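Local coordinates for Rho-related gtp-binding protein RHOD (Homo sapiens, PDB 2J1L) that belongs to the Rho branch of the Ras-like small GTP-binding proteins and holds guanosine-5'-diphosphate in this model, at residues Asp105-Phe113 with Val199-Ala207. Residues are numbered along the deposited sequence; the frame is centred on the assembly and turned at random.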
loop_
_atom_site.group_PDB
_atom_site.type_symbol
_atom_site.label_atom_id
_atom_site.label_comp_id
_atom_site.label_asym_id
_atom_site.label_seq_id
_atom_site.Cartn_x
_atom_site.Cartn_y
_atom_site.Cartn_z
ATOM N N ASP A 105 -14.090 11.398 -7.263
ATOM C CA ASP A 105 -13.724 12.545 -6.428
ATOM C C ASP A 105 -13.117 12.109 -5.070
ATOM O O ASP A 105 -12.071 12.648 -4.670
ATOM C CB ASP A 105 -14.933 13.466 -6.211
ATOM N N ALA A 106 -13.753 11.145 -4.377
ATOM C CA ALA A 106 -13.305 10.697 -3.027
ATOM C C ALA A 106 -12.023 9.924 -3.157
ATOM O O ALA A 106 -11.903 9.108 -4.061
ATOM C CB ALA A 106 -14.358 9.836 -2.343
ATOM N N SER A 107 -11.067 10.163 -2.264
ATOM C CA SER A 107 -9.706 9.689 -2.486
ATOM C C SER A 107 -9.047 9.061 -1.284
ATOM O O SER A 107 -9.484 9.233 -0.154
ATOM C CB SER A 107 -8.834 10.843 -2.967
ATOM O OG SER A 107 -9.147 11.141 -4.310
ATOM N N VAL A 108 -7.968 8.335 -1.566
ATOM C CA VAL A 108 -7.149 7.680 -0.551
ATOM C C VAL A 108 -5.835 7.239 -1.168
ATOM O O VAL A 108 -5.772 6.852 -2.342
ATOM C CB VAL A 108 -7.866 6.469 0.099
ATOM C CG1 VAL A 108 -8.216 5.411 -0.936
ATOM C CG2 VAL A 108 -7.011 5.869 1.226
ATOM N N LEU A 109 -4.783 7.336 -0.368
ATOM C CA LEU A 109 -3.417 7.049 -0.791
ATOM C C LEU A 109 -2.957 5.816 -0.070
ATOM O O LEU A 109 -3.124 5.726 1.159
ATOM C CB LEU A 109 -2.497 8.178 -0.377
ATOM C CG LEU A 109 -2.414 9.401 -1.275
ATOM C CD1 LEU A 109 -1.647 10.439 -0.514
ATOM C CD2 LEU A 109 -1.730 9.083 -2.609
ATOM N N LEU A 110 -2.388 4.876 -0.820
ATOM C CA LEU A 110 -1.779 3.699 -0.253
ATOM C C LEU A 110 -0.295 3.869 -0.416
ATOM O O LEU A 110 0.226 3.779 -1.524
ATOM C CB LEU A 110 -2.235 2.436 -0.969
ATOM C CG LEU A 110 -3.751 2.152 -1.016
ATOM C CD1 LEU A 110 -4.019 0.806 -1.733
ATOM C CD2 LEU A 110 -4.356 2.144 0.388
ATOM N N LEU A 111 0.379 4.167 0.692
ATOM C CA LEU A 111 1.829 4.209 0.754
ATOM C C LEU A 111 2.353 2.792 0.980
ATOM O O LEU A 111 2.234 2.265 2.071
ATOM C CB LEU A 111 2.288 5.106 1.899
ATOM C CG LEU A 111 1.955 6.591 1.818
ATOM C CD1 LEU A 111 2.990 7.409 2.641
ATOM C CD2 LEU A 111 1.899 7.103 0.368
ATOM N N CYS A 112 2.958 2.215 -0.053
ATOM C CA CYS A 112 3.366 0.809 -0.074
ATOM C C CYS A 112 4.850 0.595 0.199
ATOM O O CYS A 112 5.693 1.369 -0.239
ATOM C CB CYS A 112 3.077 0.224 -1.456
ATOM S SG CYS A 112 1.324 0.223 -1.862
ATOM N N PHE A 113 5.170 -0.480 0.906
ATOM C CA PHE A 113 6.565 -0.908 0.991
ATOM C C PHE A 113 6.695 -2.433 1.016
ATOM O O PHE A 113 5.751 -3.126 1.359
ATOM C CB PHE A 113 7.229 -0.304 2.214
ATOM C CG PHE A 113 6.710 -0.848 3.503
ATOM C CD1 PHE A 113 5.603 -0.268 4.124
ATOM C CD2 PHE A 113 7.328 -1.938 4.104
ATOM C CE1 PHE A 113 5.133 -0.766 5.312
ATOM C CE2 PHE A 113 6.863 -2.431 5.298
ATOM C CZ PHE A 113 5.756 -1.850 5.903
ATOM N N VAL A 199 -7.246 -5.112 1.503
ATOM C CA VAL A 199 -6.590 -3.818 1.374
ATOM C C VAL A 199 -7.468 -2.829 0.616
ATOM O O VAL A 199 -7.638 -1.695 1.041
ATOM C CB VAL A 199 -5.208 -3.889 0.682
ATOM C CG1 VAL A 199 -4.627 -2.510 0.569
ATOM C CG2 VAL A 199 -4.252 -4.820 1.449
ATOM N N PHE A 200 -8.035 -3.243 -0.498
ATOM C CA PHE A 200 -8.772 -2.296 -1.313
ATOM C C PHE A 200 -10.173 -2.024 -0.771
ATOM O O PHE A 200 -10.760 -1.008 -1.089
ATOM C CB PHE A 200 -8.810 -2.746 -2.763
ATOM C CG PHE A 200 -7.489 -2.607 -3.451
ATOM C CD1 PHE A 200 -7.105 -1.389 -4.018
ATOM C CD2 PHE A 200 -6.602 -3.675 -3.517
ATOM C CE1 PHE A 200 -5.906 -1.255 -4.632
ATOM C CE2 PHE A 200 -5.385 -3.526 -4.151
ATOM C CZ PHE A 200 -5.037 -2.311 -4.690
ATOM N N GLN A 201 -10.697 -2.923 0.050
ATOM C CA GLN A 201 -11.957 -2.685 0.733
ATOM C C GLN A 201 -11.805 -1.687 1.870
ATOM O O GLN A 201 -12.660 -0.825 2.052
ATOM C CB GLN A 201 -12.520 -3.992 1.298
ATOM C CG GLN A 201 -13.387 -4.736 0.324
ATOM C CD GLN A 201 -13.982 -5.961 0.932
ATOM O OE1 GLN A 201 -15.179 -5.995 1.211
ATOM N NE2 GLN A 201 -13.159 -6.980 1.160
ATOM N N GLU A 202 -10.748 -1.832 2.660
ATOM C CA GLU A 202 -10.410 -0.821 3.658
ATOM C C GLU A 202 -10.190 0.517 2.989
ATOM O O GLU A 202 -10.728 1.529 3.414
ATOM C CB GLU A 202 -9.147 -1.192 4.414
ATOM C CG GLU A 202 -9.438 -1.718 5.812
ATOM C CD GLU A 202 -10.044 -0.649 6.716
ATOM O OE1 GLU A 202 -9.301 0.261 7.167
ATOM O OE2 GLU A 202 -11.270 -0.725 6.969
ATOM N N ALA A 203 -9.390 0.506 1.934
ATOM C CA ALA A 203 -9.163 1.687 1.120
ATOM C C ALA A 203 -10.503 2.387 0.802
ATOM O O ALA A 203 -10.698 3.565 1.121
ATOM C CB ALA A 203 -8.424 1.288 -0.156
ATOM N N ALA A 204 -11.433 1.645 0.207
ATOM C CA ALA A 204 -12.761 2.165 -0.119
ATOM C C ALA A 204 -13.499 2.718 1.103
ATOM O O ALA A 204 -14.027 3.816 1.059
ATOM C CB ALA A 204 -13.587 1.074 -0.774
ATOM N N GLU A 205 -13.543 1.946 2.183
ATOM C CA GLU A 205 -14.243 2.366 3.394
ATOM C C GLU A 205 -13.641 3.685 3.886
ATOM O O GLU A 205 -14.354 4.673 4.103
ATOM C CB GLU A 205 -14.199 1.267 4.483
ATOM C CG GLU A 205 -15.352 0.235 4.358
ATOM C CD GLU A 205 -15.142 -1.113 5.116
ATOM O OE1 GLU A 205 -14.105 -1.793 4.924
ATOM O OE2 GLU A 205 -16.059 -1.519 5.875
ATOM N N VAL A 206 -12.318 3.710 4.004
ATOM C CA VAL A 206 -11.618 4.920 4.415
ATOM C C VAL A 206 -11.926 6.130 3.500
ATOM O O VAL A 206 -12.265 7.203 3.999
ATOM C CB VAL A 206 -10.111 4.669 4.507
ATOM C CG1 VAL A 206 -9.358 5.975 4.735
ATOM C CG2 VAL A 206 -9.836 3.672 5.630
ATOM N N ALA A 207 -11.837 5.958 2.180
ATOM C CA ALA A 207 -12.056 7.078 1.256
ATOM C C ALA A 207 -13.454 7.676 1.402
ATOM O O ALA A 207 -13.621 8.898 1.455
ATOM C CB ALA A 207 -11.824 6.637 -0.173
#
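Val108 and Leu110 are the two main bumps that strand 106-113 presents to helix 199-207; the small alanines Ala203 and Ala207 receive Val108, and Leu110 meets Val199, Phe200 and Ala203. CG1 of Val108 settles into the shallow hollow between Ala203 and Ala207, one turn apart, 3.7 Å from Ala203 O and 3.9 Å from Ala207 CB. A chi1 of 60° puts this CG1 between the backbone N and the carbonyl carbon and leaves CG2 anti to N. Val108 CG2 reaches out to Val206 CG1 at 4.2 Å, so the forked side chain spans the turn from Ala203 to Ala207. Leu110 is a fork too. Leu110 CD2 rests 4.2 Å from Ala203 CB, while Leu110 CD1 enters the notch between Val199 and Phe200, 4.1 Å from Val199 CG1 and 4.0 Å from Phe200 CE1; the leucine and phenylalanine side chains run nearly perpendicular to each other. Side chains alternate along the strand: Val108 and Leu110 point toward the helix, while Leu109 and Leu111 pack on helix 118-135. This is the layered alpha/beta build of the Ras-like G domain, in which the C-terminal helix 196-209 covers one face of the central sheet and strand 106-114 runs between strands 34-41 and 141-146. The segment axes come within 7.5 Å and their N-to-C directions make 136°, closer to antiparallel than to parallel. The backbones draw closest near Ser107 and Ala207, where the lone methyl of Ala207, CB, lies 3.5 Å from Ser107 O. Toward the N-terminal end of the helical segment, Phe200 stacks on Phe54 and Val199 touches Val144 of the neighbouring strand.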